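Local coordinates for protein beta-xylosidase (Uncultured organism, PDB 4MLG) that probably hydrolyses xylo-oligosaccharides by releasing xylose from their non-reducing ends, as a beta-xylosidase built on the beta-propeller of glycoside hydrolase family 43, at residues Trp140-Gly145 with Asp252-Pro257; Trp226-Tyr229 with Tyr234-Ser237. One frame throughout, in Å; residues are numbered along the deposited sequence.

Interaction 1 of 2, residues Trp140-Gly145 with Asp252-Pro257; sequences WPDKDG and DNPYGP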
loop_
_atom_site.group_PDB
_atom_site.type_symbol
_atom_site.label_atom_id
_atom_site.label_comp_id
_atom_site.label_asym_id
_atom_site.label_seq_id
_atom_site.Cartn_x
_atom_site.Cartn_y
_atom_site.Cartn_z
ATOM N N TRP A 140 6.137 21.898 5.449
ATOM C CA TRP A 140 6.921 23.112 5.640
ATOM C C TRP A 140 6.925 24.032 4.420
ATOM O O TRP A 140 7.463 23.679 3.368
ATOM C CB TRP A 140 8.354 22.748 6.033
ATOM C CG TRP A 140 9.300 23.903 5.997
ATOM C CD1 TRP A 140 10.372 24.057 5.168
ATOM C CD2 TRP A 140 9.257 25.072 6.822
ATOM N NE1 TRP A 140 11.004 25.249 5.429
ATOM C CE2 TRP A 140 10.337 25.892 6.440
ATOM C CE3 TRP A 140 8.411 25.505 7.847
ATOM C CZ2 TRP A 140 10.593 27.120 7.048
ATOM C CZ3 TRP A 140 8.666 26.724 8.449
ATOM C CH2 TRP A 140 9.748 27.518 8.048
ATOM N N PRO A 141 6.316 25.219 4.559
ATOM C CA PRO A 141 6.327 26.243 3.509
ATOM C C PRO A 141 7.678 26.947 3.457
ATOM O O PRO A 141 7.864 27.968 4.120
ATOM C CB PRO A 141 5.243 27.230 3.964
ATOM C CG PRO A 141 4.472 26.519 5.046
ATOM C CD PRO A 141 5.459 25.607 5.690
ATOM N N ASP A 142 8.607 26.402 2.678
ATOM C CA ASP A 142 9.959 26.944 2.600
ATOM C C ASP A 142 9.987 28.297 1.892
ATOM O O ASP A 142 9.055 28.655 1.172
ATOM C CB ASP A 142 10.885 25.956 1.888
ATOM C CG ASP A 142 12.351 26.313 2.041
ATOM O OD1 ASP A 142 12.993 25.793 2.977
ATOM O OD2 ASP A 142 12.860 27.115 1.229
ATOM N N LYS A 143 11.071 29.038 2.102
ATOM C CA LYS A 143 11.234 30.364 1.520
ATOM C C LYS A 143 11.413 30.335 0.002
ATOM O O LYS A 143 11.277 31.364 -0.659
ATOM C CB LYS A 143 12.419 31.081 2.171
ATOM C CG LYS A 143 13.723 30.304 2.098
ATOM C CD LYS A 143 14.862 31.078 2.742
ATOM C CE LYS A 143 16.175 30.314 2.660
ATOM N NZ LYS A 143 17.305 31.078 3.261
ATOM N N ASP A 144 11.715 29.162 -0.549
ATOM C CA ASP A 144 11.914 29.037 -1.992
ATOM C C ASP A 144 10.595 29.035 -2.763
ATOM O O ASP A 144 10.586 29.025 -3.993
ATOM C CB ASP A 144 12.745 27.794 -2.337
ATOM C CG ASP A 144 12.135 26.507 -1.808
ATOM O OD1 ASP A 144 10.978 26.529 -1.338
ATOM O OD2 ASP A 144 12.819 25.464 -1.873
ATOM N N GLY A 145 9.484 29.042 -2.033
ATOM C CA GLY A 145 8.169 29.061 -2.644
ATOM C C GLY A 145 7.524 27.690 -2.691
ATOM O O GLY A 145 6.322 27.568 -2.929
ATOM N N ASP A 252 21.047 24.409 6.573
ATOM C CA ASP A 252 20.943 25.632 5.783
ATOM C C ASP A 252 19.965 25.506 4.613
ATOM O O ASP A 252 19.771 26.456 3.854
ATOM C CB ASP A 252 22.323 26.066 5.278
ATOM C CG ASP A 252 22.916 25.090 4.277
ATOM O OD1 ASP A 252 22.574 23.891 4.333
ATOM O OD2 ASP A 252 23.729 25.523 3.433
ATOM N N ASN A 253 19.352 24.334 4.477
ATOM C CA ASN A 253 18.390 24.092 3.405
ATOM C C ASN A 253 17.465 22.921 3.738
ATOM O O ASN A 253 17.836 22.041 4.514
ATOM C CB ASN A 253 19.118 23.860 2.075
ATOM C CG ASN A 253 19.796 22.509 2.007
ATOM O OD1 ASN A 253 19.250 21.557 1.451
ATOM N ND2 ASN A 253 20.998 22.419 2.564
ATOM N N PRO A 254 16.250 22.911 3.159
ATOM C CA PRO A 254 15.248 21.881 3.467
ATOM C C PRO A 254 15.694 20.449 3.166
ATOM O O PRO A 254 15.122 19.512 3.725
ATOM C CB PRO A 254 14.060 22.264 2.571
ATOM C CG PRO A 254 14.624 23.187 1.537
ATOM C CD PRO A 254 15.715 23.925 2.234
ATOM N N TYR A 255 16.691 20.284 2.304
ATOM C CA TYR A 255 17.188 18.955 1.959
ATOM C C TYR A 255 18.447 18.597 2.738
ATOM O O TYR A 255 18.514 17.543 3.370
ATOM C CB TYR A 255 17.484 18.858 0.461
ATOM C CG TYR A 255 16.261 18.845 -0.427
ATOM C CD1 TYR A 255 15.505 17.690 -0.581
ATOM C CD2 TYR A 255 15.877 19.979 -1.130
ATOM C CE1 TYR A 255 14.392 17.670 -1.400
ATOM C CE2 TYR A 255 14.767 19.968 -1.952
ATOM C CZ TYR A 255 14.028 18.811 -2.082
ATOM O OH TYR A 255 12.921 18.798 -2.898
ATOM N N GLY A 256 19.439 19.484 2.675
ATOM C CA GLY A 256 20.763 19.247 3.228
ATOM C C GLY A 256 20.784 18.681 4.632
ATOM O O GLY A 256 19.877 18.947 5.422
ATOM N N PRO A 257 21.821 17.891 4.947
ATOM C CA PRO A 257 21.961 17.194 6.230
ATOM C C PRO A 257 21.825 18.135 7.420
ATOM O O PRO A 257 22.302 19.268 7.370
ATOM C CB PRO A 257 23.380 16.630 6.162
ATOM C CG PRO A 257 23.630 16.444 4.714
ATOM C CD PRO A 257 22.942 17.594 4.039
#

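Interaction 2 of 2, residues Trp226-Tyr229 with Tyr234-Ser237; sequences WMHY and YYFS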
loop_
_atom_site.group_PDB
_atom_site.type_symbol
_atom_site.label_atom_id
_atom_site.label_comp_id
_atom_site.label_asym_id
_atom_site.label_seq_id
_atom_site.Cartn_x
_atom_site.Cartn_y
_atom_site.Cartn_z
ATOM N N TRP A 226 9.379 17.899 12.729
ATOM C CA TRP A 226 8.934 19.287 12.651
ATOM C C TRP A 226 10.057 20.191 12.153
ATOM O O TRP A 226 11.227 19.964 12.456
ATOM C CB TRP A 226 8.415 19.779 14.004
ATOM C CG TRP A 226 7.791 21.141 13.932
ATOM C CD1 TRP A 226 8.395 22.335 14.198
ATOM C CD2 TRP A 226 6.443 21.448 13.557
ATOM N NE1 TRP A 226 7.504 23.366 14.017
ATOM C CE2 TRP A 226 6.298 22.848 13.623
ATOM C CE3 TRP A 226 5.342 20.674 13.174
ATOM C CZ2 TRP A 226 5.099 23.490 13.320
ATOM C CZ3 TRP A 226 4.152 21.313 12.875
ATOM C CH2 TRP A 226 4.040 22.707 12.950
ATOM N N MET A 227 9.692 21.216 11.388
ATOM C CA MET A 227 10.669 22.117 10.787
ATOM C C MET A 227 10.224 23.567 10.918
ATOM O O MET A 227 9.090 23.906 10.579
ATOM C CB MET A 227 10.856 21.777 9.308
ATOM C CG MET A 227 11.853 22.666 8.583
ATOM S SD MET A 227 13.566 22.255 8.965
ATOM C CE MET A 227 13.667 20.598 8.293
ATOM N N HIS A 228 11.115 24.421 11.412
ATOM C CA HIS A 228 10.845 25.855 11.449
ATOM C C HIS A 228 12.092 26.676 11.127
ATOM O O HIS A 228 13.182 26.129 10.959
ATOM C CB HIS A 228 10.223 26.279 12.785
ATOM C CG HIS A 228 11.202 26.376 13.915
ATOM N ND1 HIS A 228 11.412 25.349 14.809
ATOM C CD2 HIS A 228 12.010 27.388 14.309
ATOM C CE1 HIS A 228 12.314 25.721 15.700
ATOM N NE2 HIS A 228 12.695 26.953 15.417
ATOM N N TYR A 229 11.922 27.991 11.043
ATOM C CA TYR A 229 12.981 28.871 10.565
ATOM C C TYR A 229 13.154 30.074 11.487
ATOM O O TYR A 229 12.210 30.831 11.714
ATOM C CB TYR A 229 12.651 29.334 9.146
ATOM C CG TYR A 229 13.798 29.967 8.396
ATOM C CD1 TYR A 229 14.811 29.188 7.849
ATOM C CD2 TYR A 229 13.856 31.341 8.209
ATOM C CE1 TYR A 229 15.856 29.764 7.152
ATOM C CE2 TYR A 229 14.897 31.925 7.515
ATOM C CZ TYR A 229 15.894 31.132 6.987
ATOM O OH TYR A 229 16.931 31.711 6.293
ATOM N N TYR A 234 17.735 26.885 9.749
ATOM C CA TYR A 234 16.704 25.852 9.809
ATOM C C TYR A 234 16.783 25.065 11.113
ATOM O O TYR A 234 17.870 24.814 11.635
ATOM C CB TYR A 234 16.823 24.895 8.620
ATOM C CG TYR A 234 16.342 25.466 7.305
ATOM C CD1 TYR A 234 15.056 25.214 6.848
ATOM C CD2 TYR A 234 17.174 26.251 6.518
ATOM C CE1 TYR A 234 14.610 25.730 5.645
ATOM C CE2 TYR A 234 16.738 26.772 5.314
ATOM C CZ TYR A 234 15.456 26.508 4.882
ATOM O OH TYR A 234 15.015 27.023 3.685
ATOM N N TYR A 235 15.625 24.679 11.637
ATOM C CA TYR A 235 15.570 23.893 12.862
ATOM C C TYR A 235 14.683 22.667 12.685
ATOM O O TYR A 235 13.458 22.779 12.656
ATOM C CB TYR A 235 15.052 24.739 14.027
ATOM C CG TYR A 235 16.004 25.817 14.498
ATOM C CD1 TYR A 235 16.904 25.574 15.528
ATOM C CD2 TYR A 235 15.995 27.081 13.920
ATOM C CE1 TYR A 235 17.774 26.558 15.965
ATOM C CE2 TYR A 235 16.861 28.070 14.350
ATOM C CZ TYR A 235 17.747 27.803 15.371
ATOM O OH TYR A 235 18.610 28.786 15.800
ATOM N N PHE A 236 15.304 21.498 12.564
ATOM C CA PHE A 236 14.554 20.254 12.478
ATOM C C PHE A 236 14.485 19.584 13.843
ATOM O O PHE A 236 15.473 19.029 14.326
ATOM C CB PHE A 236 15.183 19.306 11.456
ATOM C CG PHE A 236 14.469 17.990 11.333
ATOM C CD1 PHE A 236 13.298 17.889 10.598
ATOM C CD2 PHE A 236 14.965 16.855 11.957
ATOM C CE1 PHE A 236 12.634 16.678 10.483
ATOM C CE2 PHE A 236 14.307 15.641 11.848
ATOM C CZ PHE A 236 13.140 15.552 11.109
ATOM N N SER A 237 13.313 19.645 14.465
ATOM C CA SER A 237 13.106 19.020 15.763
ATOM C C SER A 237 12.305 17.730 15.616
ATOM O O SER A 237 11.616 17.528 14.614
ATOM C CB SER A 237 12.411 19.986 16.721
ATOM O OG SER A 237 11.187 20.452 16.180
#

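Interaction 1 of 2, residues Trp140-Gly145 with Asp252-Pro257
The ring of Pro-254 overlaps the carboxylate of Asp-142, with Asp-142 OD1 lying 3.4 Å from Pro-254 CD and equally near its CG; the two side chains cross at about a right angle. This is a contact between loops of two neighbouring blades of the beta-propeller. Residues 142-145 form a type I beta turn between strands 138-141 and 147-151, and Pro-254 belongs to the loop joining strands 246-251 and 258-265. No hydrogen bond crosses between the segments, and only 120 Å² is buried, so the join is carried by van der Waals contact with a carboxylate gripped by other partners. CG of Asp-142 is anti to the backbone N (chi1 -167°), which carries the carboxylate toward Pro-254, and chi2 (93°) then turns OD1 to the ring. On its anti side, 29° out of the carboxylate plane, OD1 accepts from Trp-140 NE1 at 3.2 Å, and Tyr-234 OH is a second partner. The other oxygen closes an Asx turn: Asp-144 N reaches Asp-142 OD2 at 2.9 Å. Bonds to both oxygens should fix the rotation of the group. An alanine here is likely to leave Trp-140 NE1 and Tyr-234 OH without their shared partner, Asp-144 N without its Asx-turn acceptor, and a gap beside the proline ring. Asp-144 OD2 bonds to Tyr-148 OH. Tyr-148 and Tyr-234 also pack on Pro-254, so the proline is buried. Its own loop is shaped by a further Asx turn, in which Tyr-255 N donates to Asn-253 OD1 at 3.0 Å from above the carbonyl plane.

Interaction 2 of 2, residues Trp226-Tyr229 with Tyr234-Ser237
Tyr-235 leans on the ring of His-228 across a beta hairpin of the propeller, formed by strands 223-230 and 233-239. Its CB lies over the imidazole face, 3.4 Å from His-228 CE1 and 23° off the ring normal from the centroid, a CH-pi contact. Farther out, Tyr-235 CG and then CD2 each lie 3.6 Å from His-228 NE2. The rings are almost parallel (6°) but slid apart, so they barely overlap, and the phenol runs on past the histidine until its OH bonds to the carbonyl O of Gly-314. His-228 CG stands between its own backbone N and carbonyl carbon (chi1 77°), which turns the imidazole toward that CB.

The face bearing Met-227, Tyr-229, Tyr-234 and Phe-236 packs differently. Tyr-229 directs an edge at the face of Tyr-234 in a T-shaped pair, its CD1 above the ring centre and its CE1 3.6 Å from Tyr-234 CE2. Met-227 bends so that SD meets the edge of the same ring, 3.9 Å from Tyr-234 CD1, a Met-aromatic contact, while CE reaches Phe-236 CD1 at 3.6 Å.

Four backbone bonds define the antiparallel register, two in each hydrogen-bonded pair, His-228 with Tyr-235 and Trp-226 with Ser-237. At that last pair, Ser-237 OG, bonded to His-275 NE2, lies 3.6 Å from Trp-226 CB.

Overall arrangement
Along the chain the order is 140-145, 226-229, 234-237, 252-257, so both strands of interaction 2 fall between the two segments of interaction 1 in the sequence. Their centres are about 9 Å apart, where two adjacent propeller blades meet, one starting with strand 138-141 and the other with 223-230. Trp-140 of interaction 1 packs against Met-227 and Tyr-229 of interaction 2, and Lys-143 NZ probably bonds to Tyr-229 OH. Interaction 2 is the more central, its centre about 11 Å from the chain centre against 17 Å. The side chain of Trp-226 lies about 4 Å from the bound calcium ion, whose site includes Asp-85 and His-274, so these contacts run from near the metal outward to the surrounding loops.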